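Local coordinates for DNA mismatch repair protein MutS (Thermus aquaticus, PDB 1EWQ) that takes part in DNA mismatch repair, probably recognising mismatched base pairs, and has a weak ATPase activity, at residues Arg258-Phe263 against Phe592-Ala597; Phe273-Glu278 against Tyr540-Pro545; Arg285-Ser290 against Leu527-Ala532; Ala715-Gly720 against Lys735-Glu740. All blocks are in the same frame, centred on the assembly; numbering follows the deposited sequence.

Interaction 1 (Arg258-Phe263 against Phe592-Ala597); sequences RALEVF and FLRQTA
Arg594 is the first residue of 592-597 to meet 258-263, and it does so with its aliphatic stem and its NE. Its CG lies beside the backbone N (chi1 -61°), and with the chain extended to NE the stem slides past Leu260 in the opposite direction, with Arg594 CG 4.1 Å from Leu260 CD1. Arg594 NE stands 3.6 Å from Ala259 O, approaching obliquely, and water joins the two: it accepts from Arg594 NE at 2.6 Å and donates to Ala259 O at 3.0 Å. That carbonyl lies in the last turn of helix 254-259, which ends in a Schellman motif with Glu261 at positive phi. Farther along, Ala597 offers a methyl to the fork of Leu260, whose CD2 comes within 3.8 Å of Ala597 CB and whose CD1 is 4.0 Å from the same atom. With an alanine at Leu260, Ala597 CB and the Arg594 stem would probably lose their apolar partner, and a gap would open between the two backbones. Helix 589-603, which starts within the predicted ATP-binding P-loop, thus presents one flank to the end of helix 254-259; elsewhere on the helix Phe592 and Thr596 pack on strand 570-574, and Leu593 and Thr596 on strand 690-694.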
loop_
_atom_site.group_PDB
_atom_site.type_symbol
_atom_site.label_atom_id
_atom_site.label_comp_id
_atom_site.label_asym_id
_atom_site.label_seq_id
_atom_site.Cartn_x
_atom_site.Cartn_y
_atom_site.Cartn_z
ATOM N N ARG C 258 -18.070 7.994 10.209
ATOM C CA ARG C 258 -16.615 8.162 10.263
ATOM C C ARG C 258 -16.137 8.594 11.648
ATOM O O ARG C 258 -15.165 8.037 12.169
ATOM C CB ARG C 258 -16.137 9.207 9.240
ATOM C CG ARG C 258 -16.087 8.740 7.784
ATOM C CD ARG C 258 -15.597 9.861 6.858
ATOM N NE ARG C 258 -15.375 9.409 5.485
ATOM C CZ ARG C 258 -14.416 8.556 5.121
ATOM N NH1 ARG C 258 -13.586 8.057 6.028
ATOM N NH2 ARG C 258 -14.278 8.202 3.849
ATOM N N ALA C 259 -16.801 9.589 12.234
ATOM C CA ALA C 259 -16.404 10.079 13.548
ATOM C C ALA C 259 -16.600 9.033 14.636
ATOM O O ALA C 259 -15.868 9.016 15.617
ATOM C CB ALA C 259 -17.171 11.364 13.905
ATOM N N LEU C 260 -17.587 8.163 14.459
ATOM C CA LEU C 260 -17.876 7.108 15.429
ATOM C C LEU C 260 -17.150 5.804 15.096
ATOM O O LEU C 260 -17.254 4.822 15.834
ATOM C CB LEU C 260 -19.382 6.845 15.478
ATOM C CG LEU C 260 -20.253 7.484 16.566
ATOM C CD1 LEU C 260 -19.609 8.749 17.146
ATOM C CD2 LEU C 260 -21.626 7.750 15.977
ATOM N N GLU C 261 -16.428 5.792 13.982
ATOM C CA GLU C 261 -15.696 4.606 13.555
ATOM C C GLU C 261 -16.569 3.353 13.634
ATOM O O GLU C 261 -16.182 2.354 14.231
ATOM C CB GLU C 261 -14.445 4.419 14.423
ATOM C CG GLU C 261 -13.563 5.649 14.496
ATOM C CD GLU C 261 -12.307 5.427 15.304
ATOM O OE1 GLU C 261 -11.296 4.963 14.732
ATOM O OE2 GLU C 261 -12.340 5.711 16.515
ATOM N N VAL C 262 -17.753 3.417 13.037
ATOM C CA VAL C 262 -18.666 2.282 13.047
ATOM C C VAL C 262 -18.146 1.138 12.177
ATOM O O VAL C 262 -18.082 -0.013 12.620
ATOM C CB VAL C 262 -20.069 2.680 12.539
ATOM C CG1 VAL C 262 -20.977 1.460 12.526
ATOM C CG2 VAL C 262 -20.660 3.766 13.426
ATOM N N PHE C 263 -17.766 1.468 10.947
ATOM C CA PHE C 263 -17.267 0.473 10.007
ATOM C C PHE C 263 -15.792 0.638 9.654
ATOM O O PHE C 263 -15.121 -0.337 9.320
ATOM C CB PHE C 263 -18.100 0.509 8.720
ATOM C CG PHE C 263 -19.538 0.163 8.927
ATOM C CD1 PHE C 263 -20.536 1.078 8.628
ATOM C CD2 PHE C 263 -19.900 -1.083 9.423
ATOM C CE1 PHE C 263 -21.865 0.761 8.817
ATOM C CE2 PHE C 263 -21.239 -1.409 9.618
ATOM C CZ PHE C 263 -22.222 -0.490 9.316
ATOM N N PHE C 592 -16.491 10.681 25.868
ATOM C CA PHE C 592 -17.779 10.710 26.549
ATOM C C PHE C 592 -18.886 10.958 25.529
ATOM O O PHE C 592 -19.939 10.324 25.575
ATOM C CB PHE C 592 -17.789 11.804 27.616
ATOM C CG PHE C 592 -19.066 11.872 28.406
ATOM C CD1 PHE C 592 -19.479 10.790 29.183
ATOM C CD2 PHE C 592 -19.847 13.024 28.393
ATOM C CE1 PHE C 592 -20.658 10.861 29.942
ATOM C CE2 PHE C 592 -21.022 13.107 29.143
ATOM C CZ PHE C 592 -21.429 12.023 29.922
ATOM N N LEU C 593 -18.649 11.882 24.603
ATOM C CA LEU C 593 -19.632 12.169 23.568
ATOM C C LEU C 593 -19.847 10.934 22.708
ATOM O O LEU C 593 -20.972 10.483 22.539
ATOM C CB LEU C 593 -19.185 13.317 22.651
ATOM C CG LEU C 593 -19.032 14.737 23.201
ATOM C CD1 LEU C 593 -19.102 15.739 22.042
ATOM C CD2 LEU C 593 -20.119 15.025 24.188
ATOM N N ARG C 594 -18.764 10.382 22.179
ATOM C CA ARG C 594 -18.866 9.213 21.314
ATOM C C ARG C 594 -19.497 7.996 21.988
ATOM O O ARG C 594 -20.278 7.290 21.349
ATOM C CB ARG C 594 -17.495 8.827 20.761
ATOM C CG ARG C 594 -16.824 9.904 19.895
ATOM C CD ARG C 594 -15.507 9.389 19.333
ATOM N NE ARG C 594 -14.718 10.451 18.735
ATOM C CZ ARG C 594 -13.680 11.044 19.324
ATOM N NH1 ARG C 594 -13.288 10.670 20.542
ATOM N NH2 ARG C 594 -13.043 12.026 18.701
ATOM N N GLN C 595 -19.176 7.745 23.262
ATOM C CA GLN C 595 -19.751 6.580 23.940
ATOM C C GLN C 595 -21.261 6.711 24.019
ATOM O O GLN C 595 -21.977 5.719 23.941
ATOM C CB GLN C 595 -19.144 6.384 25.349
ATOM C CG GLN C 595 -19.836 7.076 26.525
ATOM C CD GLN C 595 -19.128 6.792 27.870
ATOM O OE1 GLN C 595 -19.738 6.855 28.941
ATOM N NE2 GLN C 595 -17.846 6.497 27.807
ATOM N N THR C 596 -21.737 7.944 24.153
ATOM C CA THR C 596 -23.169 8.213 24.225
ATOM C C THR C 596 -23.830 7.796 22.908
ATOM O O THR C 596 -24.839 7.094 22.903
ATOM C CB THR C 596 -23.425 9.709 24.467
ATOM O OG1 THR C 596 -22.828 10.097 25.709
ATOM C CG2 THR C 596 -24.915 10.000 24.506
ATOM N N ALA C 597 -23.245 8.223 21.794
ATOM C CA ALA C 597 -23.771 7.883 20.479
ATOM C C ALA C 597 -23.712 6.373 20.245
ATOM O O ALA C 597 -24.644 5.777 19.690
ATOM C CB ALA C 597 -22.974 8.609 19.395
HETATM O O HOH W 1 -13.993 11.217 16.316
#

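Interaction 2 (Phe273-Glu278 against Tyr540-Pro545); sequences FSVLDE and YGYVRP
Tyr540 and Glu278 each have CG beside the backbone N and anti to the carbonyl carbon (chi1 -58° and -55°), and these torsions send the phenol and the carboxylate at each other from opposite directions. Their planes stand 81° apart, and Tyr540 OH stops 3.8 Å from Glu278 OE2. Water fills the role of mediator, lying in the plane of the Tyr540 ring at its edge. It accepts from Tyr540 OH at 3.0 Å, donates to Glu278 OE2 at 2.9 Å and donates to Val275 O at 2.7 Å, so three bonds fix it between helix end and ring. Glu278 has a second partner, its OE1 forming a salt bridge with Arg539. Apart from the water, Val275 CG1 packs on Tyr540 CE1 at 4.2 Å; the same methyl lies 4.2 Å from the hydroxyl of Tyr542 (OH). Gly541, with positive phi, is where the chain leaves helical geometry between these two tyrosines. The outcome is a water-bridged junction of two helix C-terminal ends, those of helix 272-276 and helix 514-540, placed where the helical part of MutS runs on toward strand 546-547.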
loop_
_atom_site.group_PDB
_atom_site.type_symbol
_atom_site.label_atom_id
_atom_site.label_comp_id
_atom_site.label_asym_id
_atom_site.label_seq_id
_atom_site.Cartn_x
_atom_site.Cartn_y
_atom_site.Cartn_z
ATOM N N PHE C 273 -17.896 -2.268 14.704
ATOM C CA PHE C 273 -18.283 -3.498 14.046
ATOM C C PHE C 273 -17.336 -4.645 14.367
ATOM O O PHE C 273 -17.779 -5.777 14.564
ATOM C CB PHE C 273 -18.358 -3.277 12.533
ATOM C CG PHE C 273 -18.999 -4.415 11.781
ATOM C CD1 PHE C 273 -20.204 -4.959 12.206
ATOM C CD2 PHE C 273 -18.409 -4.922 10.629
ATOM C CE1 PHE C 273 -20.817 -5.992 11.499
ATOM C CE2 PHE C 273 -19.017 -5.957 9.910
ATOM C CZ PHE C 273 -20.227 -6.490 10.353
ATOM N N SER C 274 -16.038 -4.363 14.429
ATOM C CA SER C 274 -15.078 -5.420 14.729
ATOM C C SER C 274 -15.249 -5.907 16.166
ATOM O O SER C 274 -15.027 -7.081 16.458
ATOM C CB SER C 274 -13.635 -4.934 14.509
ATOM O OG SER C 274 -13.232 -4.038 15.525
ATOM N N VAL C 275 -15.645 -5.003 17.056
ATOM C CA VAL C 275 -15.852 -5.348 18.460
ATOM C C VAL C 275 -17.173 -6.077 18.659
ATOM O O VAL C 275 -17.248 -7.071 19.367
ATOM C CB VAL C 275 -15.875 -4.084 19.354
ATOM C CG1 VAL C 275 -16.364 -4.441 20.759
ATOM C CG2 VAL C 275 -14.499 -3.472 19.426
ATOM N N LEU C 276 -18.213 -5.568 18.015
ATOM C CA LEU C 276 -19.553 -6.120 18.130
ATOM C C LEU C 276 -19.720 -7.476 17.467
ATOM O O LEU C 276 -20.424 -8.350 17.983
ATOM C CB LEU C 276 -20.557 -5.158 17.494
ATOM C CG LEU C 276 -21.827 -4.756 18.242
ATOM C CD1 LEU C 276 -22.917 -4.425 17.218
ATOM C CD2 LEU C 276 -22.285 -5.869 19.165
ATOM N N ASP C 277 -19.066 -7.649 16.325
ATOM C CA ASP C 277 -19.210 -8.860 15.542
ATOM C C ASP C 277 -18.489 -10.144 15.946
ATOM O O ASP C 277 -17.277 -10.276 15.789
ATOM C CB ASP C 277 -18.877 -8.540 14.086
ATOM C CG ASP C 277 -19.122 -9.711 13.172
ATOM O OD1 ASP C 277 -20.202 -10.315 13.285
ATOM O OD2 ASP C 277 -18.243 -10.020 12.344
ATOM N N GLU C 278 -19.261 -11.101 16.448
ATOM C CA GLU C 278 -18.738 -12.407 16.835
ATOM C C GLU C 278 -19.593 -13.427 16.092
ATOM O O GLU C 278 -19.772 -14.573 16.530
ATOM C CB GLU C 278 -18.863 -12.621 18.341
ATOM C CG GLU C 278 -18.220 -11.532 19.160
ATOM C CD GLU C 278 -17.878 -11.994 20.564
ATOM O OE1 GLU C 278 -18.444 -13.023 21.008
ATOM O OE2 GLU C 278 -17.049 -11.325 21.227
ATOM N N TYR C 540 -18.395 -8.985 27.594
ATOM C CA TYR C 540 -17.990 -7.634 27.956
ATOM C C TYR C 540 -18.876 -7.002 29.012
ATOM O O TYR C 540 -18.703 -5.835 29.353
ATOM C CB TYR C 540 -17.963 -6.764 26.695
ATOM C CG TYR C 540 -17.038 -7.302 25.620
ATOM C CD1 TYR C 540 -17.425 -7.316 24.276
ATOM C CD2 TYR C 540 -15.781 -7.813 25.948
ATOM C CE1 TYR C 540 -16.580 -7.835 23.286
ATOM C CE2 TYR C 540 -14.931 -8.328 24.966
ATOM C CZ TYR C 540 -15.333 -8.341 23.643
ATOM O OH TYR C 540 -14.497 -8.876 22.687
ATOM N N GLY C 541 -19.827 -7.775 29.526
ATOM C CA GLY C 541 -20.723 -7.268 30.549
ATOM C C GLY C 541 -21.611 -6.108 30.114
ATOM O O GLY C 541 -21.502 -5.010 30.676
ATOM N N TYR C 542 -22.478 -6.351 29.122
ATOM C CA TYR C 542 -23.415 -5.344 28.615
ATOM C C TYR C 542 -24.789 -5.604 29.217
ATOM O O TYR C 542 -25.076 -6.715 29.675
ATOM C CB TYR C 542 -23.568 -5.420 27.092
ATOM C CG TYR C 542 -22.382 -5.007 26.264
ATOM C CD1 TYR C 542 -21.216 -4.506 26.848
ATOM C CD2 TYR C 542 -22.434 -5.109 24.872
ATOM C CE1 TYR C 542 -20.126 -4.110 26.055
ATOM C CE2 TYR C 542 -21.353 -4.718 24.076
ATOM C CZ TYR C 542 -20.212 -4.222 24.673
ATOM O OH TYR C 542 -19.166 -3.841 23.874
ATOM N N VAL C 543 -25.656 -4.599 29.201
ATOM C CA VAL C 543 -26.985 -4.790 29.760
ATOM C C VAL C 543 -28.090 -4.412 28.789
ATOM O O VAL C 543 -27.867 -3.658 27.840
ATOM C CB VAL C 543 -27.152 -3.982 31.053
ATOM C CG1 VAL C 543 -26.048 -4.378 32.041
ATOM C CG2 VAL C 543 -27.087 -2.491 30.756
ATOM N N ARG C 544 -29.283 -4.942 29.026
ATOM C CA ARG C 544 -30.420 -4.635 28.171
ATOM C C ARG C 544 -30.927 -3.230 28.457
ATOM O O ARG C 544 -31.219 -2.891 29.608
ATOM C CB ARG C 544 -31.567 -5.638 28.382
ATOM C CG ARG C 544 -32.811 -5.296 27.562
ATOM C CD ARG C 544 -33.865 -6.394 27.613
ATOM N NE ARG C 544 -35.066 -6.033 26.861
ATOM C CZ ARG C 544 -35.911 -6.910 26.330
ATOM N NH1 ARG C 544 -35.695 -8.209 26.466
ATOM N NH2 ARG C 544 -36.966 -6.487 25.649
ATOM N N PRO C 545 -31.014 -2.386 27.412
ATOM C CA PRO C 545 -31.488 -1.005 27.517
ATOM C C PRO C 545 -33.014 -0.915 27.530
ATOM O O PRO C 545 -33.701 -1.754 26.958
ATOM C CB PRO C 545 -30.902 -0.354 26.267
ATOM C CG PRO C 545 -31.018 -1.459 25.268
ATOM C CD PRO C 545 -30.478 -2.637 26.061
HETATM O O HOH W 2 -15.637 -9.199 19.956
#

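Interaction 3 (Arg285-Ser290 against Leu527-Ala532); sequences RRLLQS and LDVYAA
Asp528 brings the one flat group that nears the other helix here, and no aromatic ring separates the two. Its carboxylate stays at the margin, OD2 being 4.4 Å from Arg285 N, probably because it is engaged just before helix 282-293: OD2 is hydrogen-bonded to Thr281 OG1 and OD1 to Arg280 N. The guanidinium of Arg285 is turned elsewhere, with NE in a salt bridge to Asp277. What carries the contact is apolar, and one branch of one residue does most of it. Val529 has CG1 anti to the backbone N (chi1 171°), which leaves CG2 beside that N and directed at helix 285-290. There CG2 meets Leu287 CD2 at 3.8 Å, the two side chains crossing at about a right angle. It also stands 4.0 Å from Leu287 CB and 4.1 Å from Leu288 CB, and the amide of Leu288 lies near it too, with N at 3.9 Å. The methyl therefore fits between two successive residues close to the backbone, consistent with Leu288 and Val529 having the nearest CA atoms, 6.2 Å apart. The short axes come within 9.0 Å and cross at -72°, a steep angle that confines the touch to a small patch. Around it, Tyr530 packs on helix 299-314, Ala531 and Ala532 meet Arg323 of helix 316-326, and Leu288 also touches Phe273 of helix 272-276, which places the crossing inside a helical bundle of MutS domain III.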
loop_
_atom_site.group_PDB
_atom_site.type_symbol
_atom_site.label_atom_id
_atom_site.label_comp_id
_atom_site.label_asym_id
_atom_site.label_seq_id
_atom_site.Cartn_x
_atom_site.Cartn_y
_atom_site.Cartn_z
ATOM N N ARG C 285 -22.957 -12.138 9.490
ATOM C CA ARG C 285 -22.154 -10.915 9.526
ATOM C C ARG C 285 -22.820 -9.851 8.658
ATOM O O ARG C 285 -22.855 -8.678 9.023
ATOM C CB ARG C 285 -20.731 -11.161 9.008
ATOM C CG ARG C 285 -19.889 -9.895 8.976
ATOM C CD ARG C 285 -18.436 -10.162 8.592
ATOM N NE ARG C 285 -17.768 -11.008 9.575
ATOM C CZ ARG C 285 -16.530 -11.478 9.453
ATOM N NH1 ARG C 285 -15.793 -11.187 8.387
ATOM N NH2 ARG C 285 -16.039 -12.270 10.393
ATOM N N ARG C 286 -23.343 -10.270 7.504
ATOM C CA ARG C 286 -24.013 -9.343 6.595
ATOM C C ARG C 286 -25.299 -8.780 7.211
ATOM O O ARG C 286 -25.573 -7.582 7.100
ATOM C CB ARG C 286 -24.325 -10.022 5.253
ATOM C CG ARG C 286 -23.080 -10.270 4.351
ATOM C CD ARG C 286 -23.489 -10.572 2.893
ATOM N NE ARG C 286 -24.284 -11.793 2.780
ATOM C CZ ARG C 286 -23.761 -13.005 2.628
ATOM N NH1 ARG C 286 -22.442 -13.157 2.557
ATOM N NH2 ARG C 286 -24.549 -14.070 2.588
ATOM N N LEU C 287 -26.086 -9.633 7.858
ATOM C CA LEU C 287 -27.311 -9.176 8.491
ATOM C C LEU C 287 -26.980 -8.168 9.598
ATOM O O LEU C 287 -27.633 -7.128 9.712
ATOM C CB LEU C 287 -28.078 -10.345 9.100
ATOM C CG LEU C 287 -29.400 -9.942 9.766
ATOM C CD1 LEU C 287 -30.389 -9.518 8.668
ATOM C CD2 LEU C 287 -29.966 -11.120 10.577
ATOM N N LEU C 288 -25.965 -8.470 10.410
ATOM C CA LEU C 288 -25.590 -7.559 11.484
ATOM C C LEU C 288 -25.147 -6.224 10.896
ATOM O O LEU C 288 -25.485 -5.171 11.410
ATOM C CB LEU C 288 -24.466 -8.153 12.349
ATOM C CG LEU C 288 -23.984 -7.262 13.503
ATOM C CD1 LEU C 288 -25.181 -6.698 14.267
ATOM C CD2 LEU C 288 -23.069 -8.061 14.433
ATOM N N GLN C 289 -24.392 -6.270 9.808
ATOM C CA GLN C 289 -23.936 -5.037 9.199
ATOM C C GLN C 289 -25.128 -4.248 8.666
ATOM O O GLN C 289 -25.160 -3.021 8.741
ATOM C CB GLN C 289 -22.942 -5.322 8.072
ATOM C CG GLN C 289 -22.427 -4.048 7.432
ATOM C CD GLN C 289 -21.137 -4.248 6.662
ATOM O OE1 GLN C 289 -21.018 -5.170 5.860
ATOM N NE2 GLN C 289 -20.166 -3.368 6.894
ATOM N N SER C 290 -26.114 -4.967 8.147
ATOM C CA SER C 290 -27.310 -4.341 7.602
ATOM C C SER C 290 -28.088 -3.613 8.697
ATOM O O SER C 290 -28.640 -2.527 8.470
ATOM C CB SER C 290 -28.194 -5.400 6.956
ATOM O OG SER C 290 -29.281 -4.795 6.289
ATOM N N LEU C 527 -30.522 -16.020 13.728
ATOM C CA LEU C 527 -30.141 -16.694 14.963
ATOM C C LEU C 527 -28.651 -16.508 15.221
ATOM O O LEU C 527 -28.226 -16.418 16.368
ATOM C CB LEU C 527 -30.477 -18.183 14.873
ATOM C CG LEU C 527 -31.959 -18.437 14.612
ATOM C CD1 LEU C 527 -32.181 -19.886 14.243
ATOM C CD2 LEU C 527 -32.764 -18.054 15.857
ATOM N N ASP C 528 -27.862 -16.459 14.147
ATOM C CA ASP C 528 -26.417 -16.265 14.265
ATOM C C ASP C 528 -26.175 -14.903 14.930
ATOM O O ASP C 528 -25.340 -14.787 15.837
ATOM C CB ASP C 528 -25.763 -16.335 12.869
ATOM C CG ASP C 528 -24.229 -16.180 12.897
ATOM O OD1 ASP C 528 -23.593 -16.492 13.930
ATOM O OD2 ASP C 528 -23.653 -15.763 11.861
ATOM N N VAL C 529 -26.929 -13.891 14.505
ATOM C CA VAL C 529 -26.793 -12.543 15.053
ATOM C C VAL C 529 -27.214 -12.427 16.522
ATOM O O VAL C 529 -26.492 -11.858 17.340
ATOM C CB VAL C 529 -27.580 -11.534 14.203
ATOM C CG1 VAL C 529 -27.626 -10.181 14.897
ATOM C CG2 VAL C 529 -26.897 -11.380 12.830
ATOM N N TYR C 530 -28.377 -12.972 16.855
ATOM C CA TYR C 530 -28.866 -12.929 18.224
ATOM C C TYR C 530 -27.903 -13.632 19.181
ATOM O O TYR C 530 -27.589 -13.108 20.250
ATOM C CB TYR C 530 -30.242 -13.583 18.300
ATOM C CG TYR C 530 -31.321 -12.835 17.553
ATOM C CD1 TYR C 530 -32.251 -13.516 16.762
ATOM C CD2 TYR C 530 -31.454 -11.450 17.679
ATOM C CE1 TYR C 530 -33.284 -12.830 16.121
ATOM C CE2 TYR C 530 -32.489 -10.758 17.044
ATOM C CZ TYR C 530 -33.398 -11.453 16.269
ATOM O OH TYR C 530 -34.433 -10.770 15.663
ATOM N N ALA C 531 -27.434 -14.816 18.798
ATOM C CA ALA C 531 -26.501 -15.556 19.643
ATOM C C ALA C 531 -25.181 -14.790 19.756
ATOM O O ALA C 531 -24.548 -14.762 20.817
ATOM C CB ALA C 531 -26.261 -16.957 19.067
ATOM N N ALA C 532 -24.781 -14.150 18.660
ATOM C CA ALA C 532 -23.546 -13.370 18.628
ATOM C C ALA C 532 -23.613 -12.132 19.527
ATOM O O ALA C 532 -22.654 -11.812 20.229
ATOM C CB ALA C 532 -23.227 -12.954 17.199
#

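Interaction 4 (Ala715-Gly720 against Lys735-Glu740); sequences AREEAG and KSYGVE. With SO4 (sulfate ion), chain F.
Ala715 and Tyr737 meet at the edge of the predicted ATP-binding P-loop, Ala715 touching Pro584, and Tyr737 also lies at the subunit interface, where a sulfate, probably from the crystallisation liquor, is bound. The Ala715 methyl lies over one face of the Tyr737 ring, a CH-pi contact with CB 3.8 Å from the centroid and 16° off the normal. Tyr737 CG is beside the backbone N (chi1 -71°), which brings the ring against Ala715, and OH comes 3.1 Å from Ala715 O. At the N-cap of helix 738-744, Tyr737 N gives a hydrogen bond to sulfate O2 at 2.8 Å and a weak one to O1; His696, together with Thr668 and Ser669 of the second subunit, completes the anion's grip. Further out, Glu717 OE1 reaches Glu740 CG at 3.2 Å, the carboxylate planes being 35° apart. A serine in place of Tyr737 would probably keep the backbone bond to the sulfate but strip the aromatic face from Ala715 CB, leaving a gap between strand and helix. Two carboxylates come close here, Glu717 OE1 and Glu740 OE2 being 4.0 Å apart, and a salt bridge from Arg756 to Glu740 OE2 probably offsets part of their repulsion. The chemistry thus divides: apolar and aromatic packing joins strand to helix start, while the backbone amide of Tyr737 binds an anion that the neighbouring subunit shares.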
loop_
_atom_site.group_PDB
_atom_site.type_symbol
_atom_site.label_atom_id
_atom_site.label_comp_id
_atom_site.label_asym_id
_atom_site.label_seq_id
_atom_site.Cartn_x
_atom_site.Cartn_y
_atom_site.Cartn_z
ATOM N N ALA C 715 -8.936 18.729 35.812
ATOM C CA ALA C 715 -7.558 18.288 35.883
ATOM C C ALA C 715 -7.169 18.577 37.325
ATOM O O ALA C 715 -7.806 19.399 37.990
ATOM C CB ALA C 715 -6.691 19.087 34.931
ATOM N N ARG C 716 -6.141 17.898 37.812
ATOM C CA ARG C 716 -5.688 18.090 39.182
ATOM C C ARG C 716 -4.184 18.303 39.221
ATOM O O ARG C 716 -3.421 17.484 38.712
ATOM C CB ARG C 716 -6.047 16.867 40.017
ATOM C CG ARG C 716 -6.990 17.149 41.166
ATOM C CD ARG C 716 -6.289 17.861 42.309
ATOM N NE ARG C 716 -7.147 17.921 43.492
ATOM C CZ ARG C 716 -6.804 18.493 44.644
ATOM N NH1 ARG C 716 -5.612 19.064 44.776
ATOM N NH2 ARG C 716 -7.650 18.491 45.669
ATOM N N GLU C 717 -3.767 19.411 39.820
ATOM C CA GLU C 717 -2.350 19.731 39.935
ATOM C C GLU C 717 -1.858 19.009 41.189
ATOM O O GLU C 717 -2.174 19.413 42.307
ATOM C CB GLU C 717 -2.185 21.252 40.066
ATOM C CG GLU C 717 -3.043 22.020 39.053
ATOM C CD GLU C 717 -3.032 23.529 39.252
ATOM O OE1 GLU C 717 -1.963 24.146 39.054
ATOM O OE2 GLU C 717 -4.093 24.095 39.605
ATOM N N GLU C 718 -1.104 17.928 41.004
ATOM C CA GLU C 718 -0.610 17.155 42.141
ATOM C C GLU C 718 0.914 17.041 42.223
ATOM O O GLU C 718 1.647 17.970 41.865
ATOM C CB GLU C 718 -1.214 15.744 42.118
ATOM C CG GLU C 718 -2.715 15.709 41.895
ATOM C CD GLU C 718 -3.260 14.292 41.821
ATOM O OE1 GLU C 718 -2.621 13.436 41.170
ATOM O OE2 GLU C 718 -4.335 14.034 42.404
ATOM N N ALA C 719 1.374 15.888 42.703
ATOM C CA ALA C 719 2.797 15.604 42.863
ATOM C C ALA C 719 3.529 15.445 41.534
ATOM O O ALA C 719 4.751 15.582 41.471
ATOM C CB ALA C 719 2.977 14.350 43.700
ATOM N N GLY C 720 2.783 15.149 40.473
ATOM C CA GLY C 720 3.401 14.981 39.168
ATOM C C GLY C 720 3.465 16.282 38.390
ATOM O O GLY C 720 4.444 16.552 37.685
ATOM N N LYS C 735 -12.550 26.409 37.142
ATOM C CA LYS C 735 -11.241 26.945 36.831
ATOM C C LYS C 735 -10.827 26.487 35.433
ATOM O O LYS C 735 -11.307 25.465 34.942
ATOM C CB LYS C 735 -10.226 26.435 37.854
ATOM C CG LYS C 735 -10.649 26.660 39.298
ATOM C CD LYS C 735 -9.687 26.020 40.289
ATOM C CE LYS C 735 -10.064 26.395 41.720
ATOM N NZ LYS C 735 -9.019 25.975 42.708
ATOM N N SER C 736 -9.947 27.259 34.800
ATOM C CA SER C 736 -9.425 26.928 33.478
ATOM C C SER C 736 -8.072 26.275 33.732
ATOM O O SER C 736 -7.439 26.567 34.744
ATOM C CB SER C 736 -9.223 28.194 32.666
ATOM O OG SER C 736 -8.399 29.089 33.390
ATOM N N TYR C 737 -7.633 25.392 32.839
ATOM C CA TYR C 737 -6.337 24.736 33.014
ATOM C C TYR C 737 -5.369 24.988 31.861
ATOM O O TYR C 737 -4.283 24.409 31.812
ATOM C CB TYR C 737 -6.519 23.221 33.224
ATOM C CG TYR C 737 -7.114 22.870 34.571
ATOM C CD1 TYR C 737 -8.496 22.848 34.761
ATOM C CD2 TYR C 737 -6.293 22.660 35.681
ATOM C CE1 TYR C 737 -9.047 22.635 36.026
ATOM C CE2 TYR C 737 -6.833 22.448 36.951
ATOM C CZ TYR C 737 -8.211 22.443 37.115
ATOM O OH TYR C 737 -8.750 22.279 38.368
ATOM N N GLY C 738 -5.759 25.874 30.950
ATOM C CA GLY C 738 -4.920 26.192 29.803
ATOM C C GLY C 738 -3.487 26.539 30.157
ATOM O O GLY C 738 -2.539 25.944 29.636
ATOM N N VAL C 739 -3.323 27.505 31.054
ATOM C CA VAL C 739 -1.992 27.933 31.474
ATOM C C VAL C 739 -1.241 26.783 32.157
ATOM O O VAL C 739 -0.050 26.601 31.932
ATOM C CB VAL C 739 -2.080 29.166 32.415
ATOM C CG1 VAL C 739 -0.695 29.578 32.870
ATOM C CG2 VAL C 739 -2.741 30.325 31.685
ATOM N N GLU C 740 -1.946 26.005 32.975
ATOM C CA GLU C 740 -1.343 24.867 33.667
ATOM C C GLU C 740 -0.853 23.848 32.641
ATOM O O GLU C 740 0.264 23.338 32.739
ATOM C CB GLU C 740 -2.364 24.201 34.597
ATOM C CG GLU C 740 -2.451 24.820 35.988
ATOM C CD GLU C 740 -2.708 26.318 35.955
ATOM O OE1 GLU C 740 -3.826 26.720 35.559
ATOM O OE2 GLU C 740 -1.785 27.092 36.321
HETATM S S SO4 F . -9.539 24.943 29.784
HETATM O O1 SO4 F . -9.172 26.342 30.065
HETATM O O2 SO4 F . -9.273 24.100 30.963
HETATM O O3 SO4 F . -10.967 24.893 29.443
HETATM O O4 SO4 F . -8.738 24.458 28.647
#

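From the N terminus, the chain first passes 258-263, then 273-278 and 285-290, three segments on successive helices of MutS domain III. Their partners return in reverse order: 527-532 closes interaction 3, 540-545 closes interaction 2 and 592-597 closes interaction 1, so the three loops nest without crossing. Neighbours also touch directly, with Val262 O probably bonded to Phe273 N, and Phe263 packing on Gln289. Together they step from the helical bundle, through the end of helix 514-540, to helix 589-603, which follows the P-loop in the chain. Interaction 4 follows in series, a short loop within MutS domain V; its nearest atoms lie about 14 Å from those of interaction 1.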